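PDB 2OZV: hypothetical protein Atu0636 from Agrobacterium tumefaciens, which is a predicted O-methyltransferase that probably transfers a methyl group from S-adenosylmethionine to a substrate not yet identified. Local coordinates for residues V32-A45 against L111-P124. Sequence-based numbering, arbitrary orientation. Where two conformers were deposited one is given.
Sequences VADDRACRIADLGA and LPDEHFHHVIMNPP
Ala41 packs against the ring of Phe116 in the tightly packed middle of two neighbouring parallel strands, 38-42 and 116-121. These are inner strands of a sheet consistent with a Rossmann-like methyltransferase fold. The CB of Ala41 sits over the centre of the Phe116 face, 3.5 Å from the centroid, and His115 CD2 sits over the opposite face. Backbone hydrogen bonds run from Ala41 N to His118 O, from Ile120 N to Ala41 O and from Leu43 N to Ile120 O. On the other face of the sheet Val32 CG1 stands over the His118 ring, and Val32 CG2 meets Ile120 CG2 at 3.8 Å.

The end near Arg36 and Arg39 is looser and more open to solvent. The Arg39 guanidinium lies nearly flat on His115, planes 19° apart. Its NE and NH2 both donate a hydrogen bond to His115 O, each at 2.9 Å. A bend in the Arg39 side chain at chi3 (-63°) brings the guanidinium onto the ring. A water accepts weakly from Arg36 NH2 and donates to His117 O.

At the same end, His118 NE2 gives an in-plane hydrogen bond to the anti lone pair of Asp34 OD2 (2.8 Å, 163°), while Arg36 grips the carboxylate side-on. This pairing probably keeps Asp34 ionised and fixes the rotation of the buried His118 ring.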
loop_
_atom_site.group_PDB
_atom_site.type_symbol
_atom_site.label_atom_id
_atom_site.label_comp_id
_atom_site.label_asym_id
_atom_site.label_seq_id
_atom_site.Cartn_x
_atom_site.Cartn_y
_atom_site.Cartn_z
ATOM N N VAL B 32 -13.668 13.965 -5.248
ATOM C CA VAL B 32 -14.358 14.385 -6.469
ATOM C C VAL B 32 -13.902 15.803 -6.811
ATOM O O VAL B 32 -14.423 16.775 -6.281
ATOM C CB VAL B 32 -15.897 14.326 -6.308
ATOM C CG1 VAL B 32 -16.607 14.694 -7.610
ATOM C CG2 VAL B 32 -16.317 12.915 -5.837
ATOM N N ALA B 33 -12.903 15.885 -7.685
ATOM C CA ALA B 33 -12.325 17.166 -8.099
ATOM C C ALA B 33 -12.758 17.446 -9.530
ATOM O O ALA B 33 -12.012 17.198 -10.461
ATOM C CB ALA B 33 -10.778 17.122 -7.995
ATOM N N ASP B 34 -13.953 17.984 -9.704
ATOM C CA ASP B 34 -14.590 18.049 -11.005
ATOM C C ASP B 34 -15.480 19.278 -10.964
ATOM O O ASP B 34 -16.333 19.396 -10.073
ATOM C CB ASP B 34 -15.439 16.778 -11.201
ATOM C CG ASP B 34 -15.966 16.601 -12.635
ATOM O OD1 ASP B 34 -16.113 17.590 -13.396
ATOM O OD2 ASP B 34 -16.238 15.437 -13.002
ATOM N N ASP B 35 -15.285 20.193 -11.911
ATOM C CA ASP B 35 -16.101 21.408 -11.914
ATOM C C ASP B 35 -17.198 21.423 -12.988
ATOM O O ASP B 35 -17.841 22.451 -13.209
ATOM C CB ASP B 35 -15.220 22.667 -11.951
ATOM C CG ASP B 35 -14.337 22.811 -10.703
ATOM O OD1 ASP B 35 -14.768 22.448 -9.574
ATOM O OD2 ASP B 35 -13.202 23.298 -10.860
ATOM N N ARG B 36 -17.435 20.279 -13.631
ATOM C CA ARG B 36 -18.534 20.158 -14.610
ATOM C C ARG B 36 -19.842 19.823 -13.941
ATOM O O ARG B 36 -19.875 19.393 -12.776
ATOM C CB ARG B 36 -18.295 19.019 -15.609
ATOM C CG ARG B 36 -16.953 18.957 -16.326
ATOM C CD ARG B 36 -16.802 17.565 -16.998
ATOM N NE ARG B 36 -16.640 16.475 -16.022
ATOM C CZ ARG B 36 -16.612 15.173 -16.323
ATOM N NH1 ARG B 36 -16.753 14.758 -17.581
ATOM N NH2 ARG B 36 -16.442 14.277 -15.355
ATOM N N ALA B 37 -20.932 19.982 -14.686
ATOM C CA ALA B 37 -22.141 19.290 -14.346
ATOM C C ALA B 37 -21.705 17.843 -14.469
ATOM O O ALA B 37 -21.056 17.445 -15.461
ATOM C CB ALA B 37 -23.280 19.615 -15.306
ATOM N N CYS B 38 -21.948 17.086 -13.419
ATOM C CA CYS B 38 -21.517 15.695 -13.416
ATOM C C CYS B 38 -22.491 14.939 -12.574
ATOM O O CYS B 38 -23.232 15.533 -11.770
ATOM C CB CYS B 38 -20.086 15.524 -12.895
ATOM S SG CYS B 38 -19.831 16.147 -11.232
ATOM N N ARG B 39 -22.507 13.629 -12.781
ATOM C CA ARG B 39 -23.422 12.746 -12.107
ATOM C C ARG B 39 -22.591 11.841 -11.225
ATOM O O ARG B 39 -21.623 11.227 -11.697
ATOM C CB ARG B 39 -24.232 11.942 -13.119
ATOM C CG ARG B 39 -25.186 12.840 -14.002
ATOM C CD ARG B 39 -26.061 12.016 -14.892
ATOM N NE ARG B 39 -25.317 11.220 -15.880
ATOM C CZ ARG B 39 -25.210 11.515 -17.177
ATOM N NH1 ARG B 39 -25.781 12.613 -17.679
ATOM N NH2 ARG B 39 -24.542 10.707 -17.988
ATOM N N ILE B 40 -22.962 11.780 -9.951
ATOM C CA ILE B 40 -22.174 11.038 -8.961
ATOM C C ILE B 40 -23.053 10.017 -8.266
ATOM O O ILE B 40 -24.136 10.361 -7.798
ATOM C CB ILE B 40 -21.586 12.006 -7.917
ATOM C CG1 ILE B 40 -20.637 13.012 -8.595
ATOM C CG2 ILE B 40 -20.841 11.183 -6.804
ATOM C CD1 ILE B 40 -20.616 14.308 -7.921
ATOM N N ALA B 41 -22.596 8.765 -8.191
ATOM C CA ALA B 41 -23.285 7.733 -7.409
ATOM C C ALA B 41 -22.528 7.490 -6.112
ATOM O O ALA B 41 -21.298 7.333 -6.140
ATOM C CB ALA B 41 -23.396 6.418 -8.201
ATOM N N ASP B 42 -23.263 7.460 -4.997
ATOM C CA ASP B 42 -22.711 7.110 -3.684
ATOM C C ASP B 42 -23.288 5.744 -3.359
ATOM O O ASP B 42 -24.500 5.615 -3.127
ATOM C CB ASP B 42 -23.121 8.197 -2.662
ATOM C CG ASP B 42 -22.563 7.979 -1.248
ATOM O OD1 ASP B 42 -22.039 6.894 -0.955
ATOM O OD2 ASP B 42 -22.750 8.920 -0.425
ATOM N N LEU B 43 -22.441 4.711 -3.394
ATOM C CA LEU B 43 -22.902 3.324 -3.232
ATOM C C LEU B 43 -23.102 3.002 -1.772
ATOM O O LEU B 43 -23.638 1.958 -1.397
ATOM C CB LEU B 43 -21.966 2.314 -3.895
ATOM C CG LEU B 43 -21.809 2.375 -5.412
ATOM C CD1 LEU B 43 -21.069 1.129 -5.885
ATOM C CD2 LEU B 43 -23.150 2.521 -6.142
ATOM N N GLY B 44 -22.601 3.939 -0.971
ATOM C CA GLY B 44 -23.123 4.276 0.335
ATOM C C GLY B 44 -23.127 3.248 1.417
ATOM O O GLY B 44 -24.064 2.464 1.546
ATOM N N ALA B 45 -22.063 3.228 2.200
ATOM C CA ALA B 45 -22.182 2.639 3.504
ATOM C C ALA B 45 -22.249 3.868 4.382
ATOM O O ALA B 45 -21.253 4.566 4.608
ATOM C CB ALA B 45 -21.003 1.766 3.830
ATOM N N LEU B 111 -29.840 1.122 -11.170
ATOM C CA LEU B 111 -28.392 1.326 -11.340
ATOM C C LEU B 111 -28.065 1.231 -12.833
ATOM O O LEU B 111 -27.758 0.153 -13.329
ATOM C CB LEU B 111 -27.616 0.269 -10.534
ATOM C CG LEU B 111 -27.544 0.500 -9.011
ATOM C CD1 LEU B 111 -27.451 -0.808 -8.245
ATOM C CD2 LEU B 111 -26.366 1.438 -8.652
ATOM N N PRO B 112 -28.167 2.354 -13.559
ATOM C CA PRO B 112 -28.074 2.314 -15.029
ATOM C C PRO B 112 -26.660 2.059 -15.550
ATOM O O PRO B 112 -25.684 2.437 -14.900
ATOM C CB PRO B 112 -28.567 3.705 -15.452
ATOM C CG PRO B 112 -28.321 4.583 -14.275
ATOM C CD PRO B 112 -28.389 3.718 -13.044
ATOM N N ASP B 113 -26.560 1.410 -16.710
ATOM C CA ASP B 113 -25.270 1.162 -17.338
ATOM C C ASP B 113 -24.612 2.468 -17.779
ATOM O O ASP B 113 -25.286 3.337 -18.371
ATOM C CB ASP B 113 -25.450 0.302 -18.595
ATOM C CG ASP B 113 -25.841 -1.137 -18.286
ATOM O OD1 ASP B 113 -25.460 -1.687 -17.227
ATOM O OD2 ASP B 113 -26.528 -1.724 -19.141
ATOM N N GLU B 114 -23.314 2.602 -17.479
ATOM C CA GLU B 114 -22.460 3.625 -18.090
ATOM C C GLU B 114 -23.088 5.020 -18.051
ATOM O O GLU B 114 -23.229 5.696 -19.079
ATOM C CB GLU B 114 -22.084 3.221 -19.526
ATOM C CG GLU B 114 -21.143 2.028 -19.529
ATOM C CD GLU B 114 -20.790 1.560 -20.924
ATOM O OE1 GLU B 114 -21.651 0.986 -21.601
ATOM O OE2 GLU B 114 -19.647 1.770 -21.338
ATOM N N HIS B 115 -23.421 5.446 -16.839
ATOM C CA HIS B 115 -24.200 6.649 -16.617
ATOM C C HIS B 115 -23.469 7.688 -15.764
ATOM O O HIS B 115 -23.662 8.887 -15.957
ATOM C CB HIS B 115 -25.518 6.255 -15.949
ATOM C CG HIS B 115 -26.418 7.401 -15.615
ATOM N ND1 HIS B 115 -27.146 8.084 -16.573
ATOM C CD2 HIS B 115 -26.749 7.950 -14.424
ATOM C CE1 HIS B 115 -27.881 9.009 -15.977
ATOM N NE2 HIS B 115 -27.660 8.946 -14.672
ATOM N N PHE B 116 -22.644 7.228 -14.812
ATOM C CA PHE B 116 -22.072 8.125 -13.805
ATOM C C PHE B 116 -20.651 8.543 -14.126
ATOM O O PHE B 116 -19.852 7.729 -14.602
ATOM C CB PHE B 116 -22.105 7.443 -12.428
ATOM C CG PHE B 116 -23.513 7.275 -11.871
ATOM C CD1 PHE B 116 -24.197 8.369 -11.291
ATOM C CD2 PHE B 116 -24.149 6.021 -11.932
ATOM C CE1 PHE B 116 -25.491 8.224 -10.771
ATOM C CE2 PHE B 116 -25.447 5.856 -11.420
ATOM C CZ PHE B 116 -26.130 6.962 -10.844
ATOM N N HIS B 117 -20.338 9.813 -13.861
ATOM C CA HIS B 117 -18.974 10.332 -14.023
ATOM C C HIS B 117 -18.076 9.949 -12.846
ATOM O O HIS B 117 -16.853 9.909 -12.984
ATOM C CB HIS B 117 -19.025 11.851 -14.149
ATOM C CG HIS B 117 -19.845 12.322 -15.326
ATOM N ND1 HIS B 117 -21.131 12.816 -15.181
ATOM C CD2 HIS B 117 -19.576 12.337 -16.654
ATOM C CE1 HIS B 117 -21.604 13.143 -16.378
ATOM N NE2 HIS B 117 -20.683 12.858 -17.287
ATOM N N HIS B 118 -18.704 9.741 -11.684
ATOM C CA HIS B 118 -17.998 9.378 -10.453
ATOM C C HIS B 118 -18.823 8.366 -9.724
ATOM O O HIS B 118 -20.059 8.491 -9.624
ATOM C CB HIS B 118 -17.837 10.605 -9.530
ATOM C CG HIS B 118 -16.977 11.668 -10.114
ATOM N ND1 HIS B 118 -15.616 11.722 -9.900
ATOM C CD2 HIS B 118 -17.283 12.740 -10.892
ATOM C CE1 HIS B 118 -15.109 12.754 -10.555
ATOM N NE2 HIS B 118 -16.099 13.386 -11.167
ATOM N N VAL B 119 -18.152 7.369 -9.158
ATOM C CA VAL B 119 -18.779 6.514 -8.162
ATOM C C VAL B 119 -17.913 6.556 -6.908
ATOM O O VAL B 119 -16.702 6.369 -6.997
ATOM C CB VAL B 119 -18.923 5.051 -8.639
ATOM C CG1 VAL B 119 -19.582 4.205 -7.576
ATOM C CG2 VAL B 119 -19.774 5.018 -9.956
ATOM N N ILE B 120 -18.549 6.858 -5.791
ATOM C CA ILE B 120 -17.868 6.903 -4.506
ATOM C C ILE B 120 -18.368 5.853 -3.537
ATOM O O ILE B 120 -19.563 5.495 -3.518
ATOM C CB ILE B 120 -17.901 8.341 -3.890
ATOM C CG1 ILE B 120 -19.269 8.696 -3.288
ATOM C CG2 ILE B 120 -17.499 9.401 -4.962
ATOM C CD1 ILE B 120 -19.322 10.143 -2.698
HETATM N N MSE B 121 -17.474 5.356 -2.671
HETATM C CA MSE B 121 -17.894 4.288 -1.772
HETATM C C MSE B 121 -17.033 4.230 -0.517
HETATM O O MSE B 121 -15.832 4.529 -0.547
HETATM C CB MSE B 121 -17.844 2.915 -2.492
HETATM C CG MSE B 121 -16.432 2.557 -2.961
HETATM SE SE MSE B 121 -16.457 0.778 -3.872
HETATM C CE MSE B 121 -17.552 1.141 -5.395
ATOM N N ASN B 122 -17.670 3.818 0.572
ATOM C CA ASN B 122 -17.008 3.525 1.833
ATOM C C ASN B 122 -17.650 2.251 2.387
ATOM O O ASN B 122 -18.515 2.343 3.265
ATOM C CB ASN B 122 -17.205 4.672 2.820
ATOM C CG ASN B 122 -16.507 4.410 4.158
ATOM O OD1 ASN B 122 -15.797 3.418 4.308
ATOM N ND2 ASN B 122 -16.694 5.296 5.089
ATOM N N PRO B 123 -17.301 1.079 1.820
ATOM C CA PRO B 123 -18.044 -0.118 2.232
ATOM C C PRO B 123 -17.801 -0.471 3.688
ATOM O O PRO B 123 -16.723 -0.212 4.218
ATOM C CB PRO B 123 -17.522 -1.222 1.308
ATOM C CG PRO B 123 -16.255 -0.752 0.825
ATOM C CD PRO B 123 -16.309 0.770 0.772
ATOM N N PRO B 124 -18.813 -1.068 4.329
ATOM C CA PRO B 124 -18.781 -1.358 5.757
ATOM C C PRO B 124 -17.757 -2.441 6.086
ATOM O O PRO B 124 -17.432 -3.259 5.220
ATOM C CB PRO B 124 -20.212 -1.855 6.036
ATOM C CG PRO B 124 -20.694 -2.398 4.728
ATOM C CD PRO B 124 -20.059 -1.527 3.679
HETATM O O HOH W 1 -15.328 11.555 -14.608
#